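Local atomic coordinates of SVS_variant_AS1 (Streptomyces sp. CWA1, PDB entry 6TJA), a protein that probably catalyses the cyclisation of geranylgeranyl diphosphate to spiroviolene, as an engineered variant of a reconstructed ancestral class I terpene cyclase. Residues R214-T217 with E218-I221; R125-P128 with A129-I133; E27-K30 with R31-W35; Q145-R148 with F149-A152. All coordinates share one frame; numbering follows the deposited sequence.

Interaction 1. Residues R214-T217 with E218-I221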
loop_
_atom_site.group_PDB
_atom_site.type_symbol
_atom_site.label_atom_id
_atom_site.label_comp_id
_atom_site.label_asym_id
_atom_site.label_seq_id
_atom_site.Cartn_x
_atom_site.Cartn_y
_atom_site.Cartn_z
ATOM N N ARG A 214 -10.554 4.574 11.155
ATOM C CA ARG A 214 -9.417 4.986 10.315
ATOM C C ARG A 214 -8.825 6.285 10.886
ATOM O O ARG A 214 -7.576 6.397 11.014
ATOM C CB ARG A 214 -9.941 5.100 8.883
ATOM C CG ARG A 214 -8.848 5.220 7.844
ATOM C CD ARG A 214 -8.029 3.939 7.793
ATOM N NE ARG A 214 -6.726 4.415 7.520
ATOM C CZ ARG A 214 -5.621 4.012 8.084
ATOM N NH1 ARG A 214 -5.630 3.029 8.966
ATOM N NH2 ARG A 214 -4.499 4.589 7.691
ATOM N N ALA A 215 -9.655 7.272 11.199
ATOM C CA ALA A 215 -9.175 8.577 11.722
ATOM C C ALA A 215 -8.541 8.393 13.105
ATOM O O ALA A 215 -7.508 9.024 13.378
ATOM C CB ALA A 215 -10.272 9.589 11.755
ATOM N N LEU A 216 -9.099 7.544 13.952
ATOM C CA LEU A 216 -8.510 7.306 15.306
ATOM C C LEU A 216 -7.146 6.665 15.104
ATOM O O LEU A 216 -6.238 6.992 15.839
ATOM C CB LEU A 216 -9.421 6.379 16.134
ATOM C CG LEU A 216 -10.652 7.049 16.733
ATOM C CD1 LEU A 216 -11.612 6.007 17.316
ATOM C CD2 LEU A 216 -10.263 8.056 17.814
ATOM N N THR A 217 -7.012 5.800 14.102
ATOM C CA THR A 217 -5.751 5.081 13.832
ATOM C C THR A 217 -4.706 6.103 13.341
ATOM O O THR A 217 -3.554 6.130 13.871
ATOM C CB THR A 217 -5.977 3.915 12.861
ATOM O OG1 THR A 217 -6.916 2.976 13.403
ATOM C CG2 THR A 217 -4.676 3.201 12.572
ATOM N N GLU A 218 -5.085 6.929 12.366
ATOM C CA GLU A 218 -4.188 7.980 11.839
ATOM C C GLU A 218 -3.764 8.898 12.995
ATOM O O GLU A 218 -2.577 9.207 13.089
ATOM C CB GLU A 218 -4.872 8.675 10.676
ATOM C CG GLU A 218 -4.863 7.856 9.399
ATOM C CD GLU A 218 -4.996 8.696 8.143
ATOM O OE1 GLU A 218 -5.322 9.899 8.286
ATOM O OE2 GLU A 218 -4.783 8.158 7.020
ATOM N N MET A 219 -4.679 9.247 13.896
ATOM C CA MET A 219 -4.375 10.210 14.971
ATOM C C MET A 219 -3.385 9.556 15.918
ATOM O O MET A 219 -2.394 10.232 16.329
ATOM C CB MET A 219 -5.646 10.662 15.692
ATOM C CG MET A 219 -6.364 11.692 14.837
ATOM S SD MET A 219 -7.646 12.650 15.596
ATOM C CE MET A 219 -9.019 11.513 15.389
ATOM N N ALA A 220 -3.620 8.289 16.240
ATOM C CA ALA A 220 -2.716 7.545 17.128
ATOM C C ALA A 220 -1.325 7.582 16.504
ATOM O O ALA A 220 -0.335 7.824 17.232
ATOM C CB ALA A 220 -3.219 6.147 17.332
ATOM N N ILE A 221 -1.257 7.331 15.190
ATOM C CA ILE A 221 0.016 7.238 14.422
ATOM C C ILE A 221 0.697 8.605 14.415
ATOM O O ILE A 221 1.903 8.644 14.638
ATOM C CB ILE A 221 -0.239 6.679 13.017
ATOM C CG1 ILE A 221 -0.586 5.199 13.103
ATOM C CG2 ILE A 221 0.937 6.908 12.076
ATOM C CD1 ILE A 221 -1.109 4.646 11.798
HETATM O O HOH W 1 -6.459 6.806 5.283
HETATM O O HOH W 2 -2.508 6.817 6.511
#
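One turn of helix 211-231, in the all-helical terpene synthase fold, sets Arg214 beside Glu218 at the subunit interface. Four i to i+4 backbone bonds define the turn; the straightest, Glu218 N to Arg214 O, spans 2.9 Å at 168°. The two side chains cross with guanidinium and carboxylate planes 84° apart, and Glu218 CG lies over one face of the guanidinium. The direct salt bridge is long, with Arg214 NH2 3.6 Å from Glu218 OE2. Two waters in the plane of the guanidinium, at its edge, bridge the pair: water 1 accepts from Arg214 NE and donates to Glu218 OE2 at 2.8 Å, while water 2 bridges the same OE2 and NH2, the latter weakly. Arg214 NH2 is also salt-bridged to Glu189; Glu218 OE1 accepts a hydrogen bond from Trp353 NE1, and OE2 is salt-bridged to Arg112 of the second subunit. Were Glu218 cut back to alanine, that Arg112 would probably lose its carboxylate mate and both waters this acceptor. On the buried side, Met219 bends at chi3 (-85°), which brings CE back against the preceding turn, 4.3 Å from Ala215 CB. Thr217 and Ile221 run side by side, CG2 of Thr217 lying 3.9 Å from CD1 of Ile221.

Interaction 2. Residues R125-P128 with A129-I133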
loop_
_atom_site.group_PDB
_atom_site.type_symbol
_atom_site.label_atom_id
_atom_site.label_comp_id
_atom_site.label_asym_id
_atom_site.label_seq_id
_atom_site.Cartn_x
_atom_site.Cartn_y
_atom_site.Cartn_z
ATOM N N ARG A 125 20.272 -9.098 3.552
ATOM C CA ARG A 125 20.189 -9.854 4.830
ATOM C C ARG A 125 18.905 -9.475 5.593
ATOM O O ARG A 125 18.500 -10.246 6.501
ATOM C CB ARG A 125 21.456 -9.603 5.650
ATOM C CG ARG A 125 21.676 -8.148 6.043
ATOM C CD ARG A 125 22.891 -8.025 6.943
ATOM N NE ARG A 125 22.975 -6.736 7.623
ATOM C CZ ARG A 125 23.394 -5.604 7.064
ATOM N NH1 ARG A 125 23.752 -5.568 5.789
ATOM N NH2 ARG A 125 23.433 -4.501 7.791
ATOM N N PHE A 126 18.266 -8.346 5.252
ATOM C CA PHE A 126 16.990 -7.936 5.883
ATOM C C PHE A 126 15.859 -8.850 5.399
ATOM O O PHE A 126 14.903 -9.016 6.153
ATOM C CB PHE A 126 16.726 -6.447 5.671
ATOM C CG PHE A 126 17.551 -5.620 6.612
ATOM C CD1 PHE A 126 17.213 -5.536 7.958
ATOM C CD2 PHE A 126 18.692 -4.963 6.169
ATOM C CE1 PHE A 126 18.018 -4.829 8.851
ATOM C CE2 PHE A 126 19.489 -4.246 7.059
ATOM C CZ PHE A 126 19.160 -4.190 8.399
ATOM N N VAL A 127 15.973 -9.442 4.202
ATOM C CA VAL A 127 14.803 -10.094 3.543
ATOM C C VAL A 127 14.471 -11.414 4.241
ATOM O O VAL A 127 13.316 -11.587 4.618
ATOM C CB VAL A 127 14.957 -10.213 2.017
ATOM C CG1 VAL A 127 14.122 -11.339 1.424
ATOM C CG2 VAL A 127 14.632 -8.884 1.359
ATOM N N PRO A 128 15.405 -12.373 4.450
ATOM C CA PRO A 128 15.059 -13.642 5.095
ATOM C C PRO A 128 14.454 -13.439 6.498
ATOM O O PRO A 128 13.465 -14.075 6.802
ATOM C CB PRO A 128 16.389 -14.433 5.170
ATOM C CG PRO A 128 17.248 -13.784 4.079
ATOM C CD PRO A 128 16.823 -12.328 4.050
ATOM N N ALA A 129 15.004 -12.513 7.281
ATOM C CA ALA A 129 14.456 -12.100 8.595
ATOM C C ALA A 129 12.973 -11.680 8.475
ATOM O O ALA A 129 12.137 -12.189 9.280
ATOM C CB ALA A 129 15.318 -10.999 9.164
ATOM N N LEU A 130 12.650 -10.791 7.521
ATOM C CA LEU A 130 11.262 -10.319 7.293
ATOM C C LEU A 130 10.398 -11.516 6.929
ATOM O O LEU A 130 9.238 -11.552 7.351
ATOM C CB LEU A 130 11.198 -9.252 6.187
ATOM C CG LEU A 130 9.809 -8.654 5.961
ATOM C CD1 LEU A 130 9.288 -8.006 7.247
ATOM C CD2 LEU A 130 9.786 -7.642 4.831
ATOM N N GLN A 131 10.926 -12.446 6.136
ATOM C CA GLN A 131 10.127 -13.592 5.625
ATOM C C GLN A 131 9.778 -14.541 6.778
ATOM O O GLN A 131 8.699 -15.177 6.706
ATOM C CB GLN A 131 10.857 -14.295 4.485
ATOM C CG GLN A 131 10.778 -13.523 3.177
ATOM C CD GLN A 131 11.352 -14.316 2.034
ATOM O OE1 GLN A 131 12.476 -14.780 2.117
ATOM N NE2 GLN A 131 10.587 -14.458 0.961
ATOM N N ASP A 132 10.664 -14.650 7.767
ATOM C CA ASP A 132 10.463 -15.473 8.981
ATOM C C ASP A 132 9.337 -14.842 9.806
ATOM O O ASP A 132 8.391 -15.550 10.183
ATOM C CB ASP A 132 11.736 -15.543 9.828
ATOM C CG ASP A 132 11.571 -16.468 11.026
ATOM O OD1 ASP A 132 11.432 -17.703 10.823
ATOM O OD2 ASP A 132 11.501 -15.948 12.130
ATOM N N ILE A 133 9.423 -13.526 10.027
ATOM C CA ILE A 133 8.342 -12.757 10.690
ATOM C C ILE A 133 7.056 -13.031 9.921
ATOM O O ILE A 133 6.091 -13.424 10.560
ATOM C CB ILE A 133 8.645 -11.257 10.771
ATOM C CG1 ILE A 133 9.810 -10.970 11.719
ATOM C CG2 ILE A 133 7.386 -10.503 11.170
ATOM C CD1 ILE A 133 10.510 -9.641 11.451
#
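Val127 and Gln131, one turn apart near the start of helix 126-140 in the all-helical terpene synthase fold, meet with side chains aslant. The branch that touches is Val127 CG1, which stands opposite the backbone N (chi1 156°) and so lies forward along the helix, 3.9 Å from Gln131 OE1. Gln131 meets it with the amide end: its chain is extended beyond CG, and CD also comes within van der Waals range of the same methyl. This is van der Waals contact, not a hydrogen bond, and does not satisfy the amide, whose NE2 is instead hydrogen-bonded to Ala119 O. The Gln131 backbone closes the turn too, its N lying 3.0 Å from Val127 O and almost in line with that carbonyl. Trimming Gln131 to alanine would take away the amide end that packs on Val127 CG1 and probably leave Ala119 O without this donor.

Ala129 and Leu130 turn to other sides. The Ala129 methyl rests 3.6 Å from Phe126 O, the carbonyl that accepts from Leu130 N at 3.2 Å and also from Trp82 NE1. Leu130 directs its isobutyl end away from the turn, onto Trp82 and helix 100-115. Asp132 likewise swings clear, its carboxylate held by Arg135, Arg136 and the indole of Trp35. Ahead in sequence, Arg125 lays its guanidinium beside the Phe126 ring; Phe126 CE2 sits 4.0 Å off the guanidinium plane, displaced from its centre, while Arg125 NE is hydrogen-bonded to Met41 O. Pro128, which has no N-H to give, still accepts: Asp132 N lies 3.0 Å from Pro128 O.

Interaction 3. Residues E27-K30 with R31-W35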
loop_
_atom_site.group_PDB
_atom_site.type_symbol
_atom_site.label_atom_id
_atom_site.label_comp_id
_atom_site.label_asym_id
_atom_site.label_seq_id
_atom_site.Cartn_x
_atom_site.Cartn_y
_atom_site.Cartn_z
ATOM N N GLU A 27 10.327 -12.724 29.383
ATOM C CA GLU A 27 10.363 -14.048 28.713
ATOM C C GLU A 27 10.382 -13.823 27.192
ATOM O O GLU A 27 11.129 -14.537 26.493
ATOM C CB GLU A 27 9.166 -14.912 29.121
ATOM C CG GLU A 27 9.226 -15.443 30.555
ATOM C CD GLU A 27 8.844 -14.483 31.674
ATOM O OE1 GLU A 27 8.404 -13.349 31.377
ATOM O OE2 GLU A 27 8.995 -14.869 32.859
ATOM N N VAL A 28 9.579 -12.880 26.691
ATOM C CA VAL A 28 9.494 -12.601 25.229
ATOM C C VAL A 28 10.795 -11.936 24.780
ATOM O O VAL A 28 11.298 -12.324 23.752
ATOM C CB VAL A 28 8.244 -11.775 24.870
ATOM C CG1 VAL A 28 8.344 -11.171 23.482
ATOM C CG2 VAL A 28 7.021 -12.661 24.981
ATOM N N GLU A 29 11.339 -10.998 25.542
ATOM C CA GLU A 29 12.608 -10.316 25.177
ATOM C C GLU A 29 13.738 -11.352 25.026
ATOM O O GLU A 29 14.609 -11.171 24.149
ATOM C CB GLU A 29 12.959 -9.250 26.210
ATOM C CG GLU A 29 14.039 -8.300 25.730
ATOM C CD GLU A 29 14.712 -7.459 26.803
ATOM O OE1 GLU A 29 14.101 -7.271 27.893
ATOM O OE2 GLU A 29 15.855 -6.993 26.543
ATOM N N LYS A 30 13.756 -12.398 25.851
ATOM C CA LYS A 30 14.855 -13.394 25.841
ATOM C C LYS A 30 14.791 -14.103 24.487
ATOM O O LYS A 30 15.799 -14.141 23.784
ATOM C CB LYS A 30 14.710 -14.398 26.989
ATOM C CG LYS A 30 15.952 -14.598 27.837
ATOM C CD LYS A 30 16.141 -16.022 28.336
ATOM C CE LYS A 30 17.465 -16.194 29.060
ATOM N NZ LYS A 30 17.503 -17.438 29.865
ATOM N N ARG A 31 13.612 -14.602 24.126
ATOM C CA ARG A 31 13.375 -15.269 22.821
ATOM C C ARG A 31 13.727 -14.307 21.682
ATOM O O ARG A 31 14.326 -14.772 20.688
ATOM C CB ARG A 31 11.944 -15.797 22.779
ATOM C CG ARG A 31 11.688 -16.856 23.846
ATOM C CD ARG A 31 10.223 -17.230 23.912
ATOM N NE ARG A 31 9.755 -17.822 22.668
ATOM C CZ ARG A 31 8.478 -18.070 22.378
ATOM N NH1 ARG A 31 7.504 -17.739 23.215
ATOM N NH2 ARG A 31 8.175 -18.647 21.235
ATOM N N ALA A 32 13.410 -13.009 21.830
ATOM C CA ALA A 32 13.656 -11.973 20.797
ATOM C C ALA A 32 15.166 -11.813 20.594
ATOM O O ALA A 32 15.619 -11.800 19.441
ATOM C CB ALA A 32 12.992 -10.672 21.178
ATOM N N VAL A 33 15.906 -11.796 21.679
ATOM C CA VAL A 33 17.332 -11.678 21.653
ATOM C C VAL A 33 17.944 -12.888 20.992
ATOM O O VAL A 33 18.867 -12.743 20.254
ATOM C CB VAL A 33 17.903 -11.482 23.045
ATOM C CG1 VAL A 33 19.400 -11.597 23.007
ATOM C CG2 VAL A 33 17.498 -10.136 23.579
ATOM N N GLU A 34 17.419 -14.074 21.225
ATOM C CA GLU A 34 17.994 -15.214 20.550
ATOM C C GLU A 34 17.685 -15.229 19.076
ATOM O O GLU A 34 18.532 -15.529 18.299
ATOM C CB GLU A 34 17.822 -16.581 21.246
ATOM C CG GLU A 34 16.478 -16.974 21.800
ATOM C CD GLU A 34 16.539 -17.844 23.071
ATOM O OE1 GLU A 34 17.546 -17.828 23.810
ATOM O OE2 GLU A 34 15.556 -18.536 23.362
ATOM N N TRP A 35 16.472 -14.889 18.696
ATOM C CA TRP A 35 16.087 -14.800 17.254
ATOM C C TRP A 35 17.020 -13.837 16.516
ATOM O O TRP A 35 17.418 -14.168 15.371
ATOM C CB TRP A 35 14.639 -14.350 17.080
ATOM C CG TRP A 35 14.202 -14.129 15.667
ATOM C CD1 TRP A 35 13.594 -15.034 14.846
ATOM C CD2 TRP A 35 14.292 -12.904 14.922
ATOM N NE1 TRP A 35 13.298 -14.449 13.643
ATOM C CE2 TRP A 35 13.714 -13.145 13.661
ATOM C CE3 TRP A 35 14.746 -11.618 15.213
ATOM C CZ2 TRP A 35 13.617 -12.157 12.685
ATOM C CZ3 TRP A 35 14.631 -10.633 14.260
ATOM C CH2 TRP A 35 14.081 -10.902 13.006
#
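Lys30, Arg31 and Glu29 carry most of this contact, a turn of helix 25-38 in the all-helical class I terpene synthase fold, where ordinary i to i+4 packing sets side chains against backbone carbonyls. The lysine side chain comes closest through CB, 3.1 Å from Arg31 N, merely because the two are chain neighbours. Beyond CB the lysine runs outward; its NZ remains 6.1 Å from Glu34 OE1, so these opposite charges are near but form no salt bridge. Glu34 meets Lys30 through the backbone instead: its N donates to Lys30 O at 3.0 Å, in the carbonyl plane, and its CG comes 3.5 Å from that oxygen. That second approach follows from a chi1 of 46°, which wedges CG between the backbone N and the carbonyl carbon.

Arg31 lays the aliphatic part of its chain along the preceding turn, with CG 3.6 Å from Glu27 O. The backbone bond from Arg31 N to that same oxygen is weak at 3.4 Å, although nearly straight. A bend at chi3 (63°) then carries the guanidinium away from the turn, where NH2 forms a salt bridge with Asp71. Glu29 meets Val33 mainly through its carbonyl: Val33 N donates to Glu29 O at 2.9 Å, and Val33 CG2 crowds that oxygen at 3.1 Å, whereas the two side chains barely meet.

Between Arg31 and Glu29 runs the buried stripe of Val28 and Ala32, linked by the bond from Ala32 N to Val28 O. It lies against helix 70-91, with Val28 on Glu70 and Ala32 on Tyr81, while Trp35 reaches to helix 126-140.

Interaction 4. Residues Q145-R148 with F149-A152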
loop_
_atom_site.group_PDB
_atom_site.type_symbol
_atom_site.label_atom_id
_atom_site.label_comp_id
_atom_site.label_asym_id
_atom_site.label_seq_id
_atom_site.Cartn_x
_atom_site.Cartn_y
_atom_site.Cartn_z
ATOM N N GLN A 145 -5.995 -10.383 8.288
ATOM C CA GLN A 145 -5.122 -9.585 9.186
ATOM C C GLN A 145 -3.743 -9.443 8.541
ATOM O O GLN A 145 -3.175 -8.341 8.623
ATOM C CB GLN A 145 -4.998 -10.224 10.560
ATOM C CG GLN A 145 -6.296 -10.222 11.349
ATOM C CD GLN A 145 -6.145 -11.104 12.567
ATOM O OE1 GLN A 145 -5.727 -12.264 12.460
ATOM N NE2 GLN A 145 -6.430 -10.536 13.730
ATOM N N VAL A 146 -3.234 -10.514 7.930
ATOM C CA VAL A 146 -1.942 -10.483 7.185
ATOM C C VAL A 146 -2.023 -9.405 6.083
ATOM O O VAL A 146 -1.067 -8.617 5.965
ATOM C CB VAL A 146 -1.541 -11.867 6.657
ATOM C CG1 VAL A 146 -0.381 -11.792 5.686
ATOM C CG2 VAL A 146 -1.193 -12.814 7.802
ATOM N N ARG A 147 -3.131 -9.292 5.357
ATOM C CA ARG A 147 -3.220 -8.293 4.269
ATOM C C ARG A 147 -3.260 -6.894 4.878
ATOM O O ARG A 147 -2.663 -5.993 4.293
ATOM C CB ARG A 147 -4.429 -8.523 3.369
ATOM C CG ARG A 147 -4.281 -9.704 2.422
ATOM C CD ARG A 147 -3.072 -9.685 1.501
ATOM N NE ARG A 147 -3.150 -8.716 0.422
ATOM C CZ ARG A 147 -2.141 -8.436 -0.404
ATOM N NH1 ARG A 147 -0.973 -9.038 -0.244
ATOM N NH2 ARG A 147 -2.310 -7.563 -1.385
ATOM N N ARG A 148 -3.943 -6.719 6.001
ATOM C CA ARG A 148 -3.968 -5.421 6.708
ATOM C C ARG A 148 -2.518 -5.042 7.024
ATOM O O ARG A 148 -2.179 -3.868 6.791
ATOM C CB ARG A 148 -4.874 -5.478 7.941
ATOM C CG ARG A 148 -6.354 -5.640 7.612
ATOM C CD ARG A 148 -7.215 -5.820 8.852
ATOM N NE ARG A 148 -8.620 -6.010 8.534
ATOM C CZ ARG A 148 -9.610 -6.170 9.425
ATOM N NH1 ARG A 148 -9.377 -6.127 10.727
ATOM N NH2 ARG A 148 -10.848 -6.328 9.003
ATOM N N PHE A 149 -1.684 -6.006 7.441
ATOM C CA PHE A 149 -0.268 -5.736 7.816
ATOM C C PHE A 149 0.554 -5.393 6.556
ATOM O O PHE A 149 1.307 -4.372 6.552
ATOM C CB PHE A 149 0.372 -6.878 8.606
ATOM C CG PHE A 149 1.814 -6.584 8.926
ATOM C CD1 PHE A 149 2.145 -5.706 9.945
ATOM C CD2 PHE A 149 2.841 -7.093 8.137
ATOM C CE1 PHE A 149 3.469 -5.356 10.186
ATOM C CE2 PHE A 149 4.164 -6.750 8.386
ATOM C CZ PHE A 149 4.473 -5.888 9.407
ATOM N N VAL A 150 0.380 -6.207 5.510
ATOM C CA VAL A 150 1.093 -6.066 4.218
ATOM C C VAL A 150 0.844 -4.648 3.697
ATOM O O VAL A 150 1.796 -4.002 3.226
ATOM C CB VAL A 150 0.633 -7.140 3.214
ATOM C CG1 VAL A 150 1.016 -6.785 1.795
ATOM C CG2 VAL A 150 1.142 -8.525 3.581
ATOM N N HIS A 151 -0.402 -4.195 3.730
ATOM C CA HIS A 151 -0.814 -2.890 3.145
ATOM C C HIS A 151 -0.254 -1.740 4.001
ATOM O O HIS A 151 0.105 -0.700 3.443
ATOM C CB HIS A 151 -2.344 -2.843 3.013
ATOM C CG HIS A 151 -2.885 -3.649 1.892
ATOM N ND1 HIS A 151 -2.258 -3.701 0.655
ATOM C CD2 HIS A 151 -4.000 -4.389 1.779
ATOM C CE1 HIS A 151 -2.956 -4.492 -0.146
ATOM N NE2 HIS A 151 -4.034 -4.912 0.513
ATOM N N ALA A 152 -0.227 -1.902 5.316
ATOM C CA ALA A 152 0.333 -0.907 6.259
ATOM C C ALA A 152 1.833 -0.757 5.970
ATOM O O ALA A 152 2.337 0.407 5.965
ATOM C CB ALA A 152 0.085 -1.317 7.700
#
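Gln145 opens a turn of the long helix 143-169, part of the all-helical terpene synthase fold: Gln145 O accepts from Phe149 N at 3.0 Å. Its own side chain points elsewhere, to Thr142 N and Glu196. Val146 comes next: its O receives Val150 N at 2.8 Å, and its CG1 meets Val150 CG2 at 4.2 Å, the two valines slanting past each other. Val150 also packs on Leu114 of helix 100-115.

Arg147 makes the fullest side-chain contact. Bends at chi2 (-56°) and chi3 (-72°) fold its chain forward over the following turn, so that NH1 lies 3.6 Å from Val150 CG1 and NH2 lies 3.4 Å from His151 CE1. The guanidinium and imidazole planes are 76° apart, which rules out a parallel stack. NH1 is salt-bridged to Glu115, and the His151 ring stacks on His151 of the second subunit, placing this corner at the dimer interface.

Arg148, by contrast, extends its side chain away from the turn to Asp205, Glu196 and Val203 O. It contributes mainly its carbonyl here: Arg148 O accepts from Ala152 N at 3.1 Å, and Ala152 CB lies 3.5 Å from Arg148 O.

From the N terminus the order is interaction 3 (helix 25-38), interaction 2 (helix 126-140), interaction 4 (helix 143-169) and interaction 1 (helix 211-231). Each joins consecutive residues of one helix, so none closes a loop, and they follow in series without nesting or crossing. Only interactions 2 and 3 touch within the chain, where Trp35 packs along Ala129 and Ile133 and its NE1 probably hydrogen-bonds to Asp132 OD2, tying helix 25-38 to helix 126-140. Interactions 2 and 4 come within about 5 Å at their nearest atoms, on successive helices. Interactions 1 and 4, about 7 Å apart at nearest atoms, both reach the second subunit: Arg214 lies close to Arg147 of that copy, like charges across the interface.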